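Local coordinates for hypothetical protein (Pseudomonas aeruginosa, PDB 2H9F) that belongs to the PrpF family and probably acts as a methylaconitate isomerase, at residues A[239-242]-A[246-249]. Numbering follows the deposited sequence.
Sequences EING and QLAR
Leu247 and Ile240 form the tight part of this contact: CD2 of Leu247 lies 3.6 Å from CG2 of Ile240, and the two side chains approach at a slant. Ile240 is the buried residue of the pair. Its CG2 stands anti to the backbone N while CG1 lies beside that N (chi1 -64°), and this puts the two branches to separate uses, CG2 against Leu247 and CG1 against the amide of Gln246, with OE1 of Gln246 3.8 Å from CG1 of Ile240. The second methyl of Leu247 rests on backbone, CD1 being 3.8 Å from the carbonyl O of Asn241, so the leucine fork spans two successive residues of the short helix 238-241. Strand 312-313 adjoins this patch, Leu313 touching Ile240 and Lys312 touching Leu247, and the Leu313 backbone N bonds to OD1 of Asn241.

Gln246 makes the polar edge of the packed part. It extends from the first turn of helix 244-260, and its NE2 gives a weak hydrogen bond to the carbonyl O of Glu239, 3.3 Å long and bent to 142° at the hydrogen. The carboxylate of Asp243 is also hydrogen-bonded to NE2, and the Tyr231 hydroxyl to OE1, so both ends of the amide are engaged. The open side is that of Glu239, whose side chain leaves the interface for the exposed surface, coming no nearer than 6.0 Å to residues 246-249.

Only 220 Å² is buried in all, consistent with local packing across the short link between the weakly bonded helix 238-241 and helix 244-260. The chemistry implies that an apolar contact packs two segments the chain already holds close, while the Gln246 amide, its orientation probably set by Tyr231, Asp243 and the weak bond to Glu239 O, links the turn to the loop of Tyr231.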
loop_
_atom_site.group_PDB
_atom_site.type_symbol
_atom_site.label_atom_id
_atom_site.label_comp_id
_atom_site.label_asym_id
_atom_site.label_seq_id
_atom_site.Cartn_x
_atom_site.Cartn_y
_atom_site.Cartn_z
ATOM N N GLU A 239 21.442 -2.442 -24.243
ATOM C CA GLU A 239 22.484 -3.014 -25.102
ATOM C C GLU A 239 23.024 -4.330 -24.567
ATOM O O GLU A 239 23.839 -4.964 -25.220
ATOM C CB GLU A 239 23.615 -2.017 -25.440
ATOM C CG GLU A 239 24.320 -1.422 -24.283
ATOM C CD GLU A 239 25.164 -0.177 -24.630
ATOM O OE1 GLU A 239 26.264 -0.331 -25.233
ATOM O OE2 GLU A 239 24.721 0.935 -24.239
ATOM N N ILE A 240 22.548 -4.771 -23.411
ATOM C CA ILE A 240 22.992 -6.060 -22.883
ATOM C C ILE A 240 21.828 -7.031 -22.724
ATOM O O ILE A 240 21.883 -8.169 -23.187
ATOM C CB ILE A 240 23.699 -5.906 -21.557
ATOM C CG1 ILE A 240 24.989 -5.101 -21.731
ATOM C CG2 ILE A 240 24.054 -7.296 -21.001
ATOM C CD1 ILE A 240 25.815 -4.893 -20.441
ATOM N N ASN A 241 20.764 -6.562 -22.080
ATOM C CA ASN A 241 19.652 -7.410 -21.693
ATOM C C ASN A 241 18.827 -7.991 -22.835
ATOM O O ASN A 241 18.023 -8.887 -22.603
ATOM C CB ASN A 241 18.758 -6.657 -20.712
ATOM C CG ASN A 241 19.410 -6.494 -19.373
ATOM O OD1 ASN A 241 20.453 -7.080 -19.118
ATOM N ND2 ASN A 241 18.807 -5.712 -18.509
ATOM N N GLY A 242 19.033 -7.498 -24.052
ATOM C CA GLY A 242 18.413 -8.089 -25.230
ATOM C C GLY A 242 19.242 -9.121 -25.988
ATOM O O GLY A 242 18.779 -9.648 -26.995
ATOM N N GLN A 246 25.299 -12.592 -24.927
ATOM C CA GLN A 246 26.028 -11.783 -23.935
ATOM C C GLN A 246 25.735 -12.234 -22.526
ATOM O O GLN A 246 26.636 -12.413 -21.701
ATOM C CB GLN A 246 25.667 -10.300 -24.072
ATOM C CG GLN A 246 26.352 -9.596 -25.217
ATOM C CD GLN A 246 25.948 -8.128 -25.338
ATOM O OE1 GLN A 246 26.389 -7.272 -24.570
ATOM N NE2 GLN A 246 25.105 -7.844 -26.296
ATOM N N LEU A 247 24.456 -12.439 -22.254
ATOM C CA LEU A 247 24.017 -12.814 -20.926
ATOM C C LEU A 247 24.545 -14.180 -20.529
ATOM O O LEU A 247 24.930 -14.385 -19.374
ATOM C CB LEU A 247 22.485 -12.761 -20.843
ATOM C CG LEU A 247 21.823 -11.376 -20.990
ATOM C CD1 LEU A 247 20.287 -11.485 -20.909
ATOM C CD2 LEU A 247 22.370 -10.345 -19.968
ATOM N N ALA A 248 24.577 -15.108 -21.481
ATOM C CA ALA A 248 25.111 -16.452 -21.238
ATOM C C ALA A 248 26.608 -16.377 -20.923
ATOM O O ALA A 248 27.127 -17.118 -20.090
ATOM C CB ALA A 248 24.862 -17.363 -22.445
ATOM N N ARG A 249 27.297 -15.482 -21.607
ATOM C CA ARG A 249 28.721 -15.276 -21.392
ATOM C C ARG A 249 29.008 -14.743 -19.990
ATOM O O ARG A 249 29.963 -15.165 -19.333
ATOM C CB ARG A 249 29.246 -14.289 -22.447
ATOM C CG ARG A 249 30.747 -14.214 -22.568
ATOM C CD ARG A 249 31.158 -13.342 -23.762
ATOM N NE ARG A 249 32.613 -13.135 -23.804
ATOM C CZ ARG A 249 33.260 -12.082 -23.297
ATOM N NH1 ARG A 249 32.607 -11.102 -22.687
ATOM N NH2 ARG A 249 34.579 -12.009 -23.401
#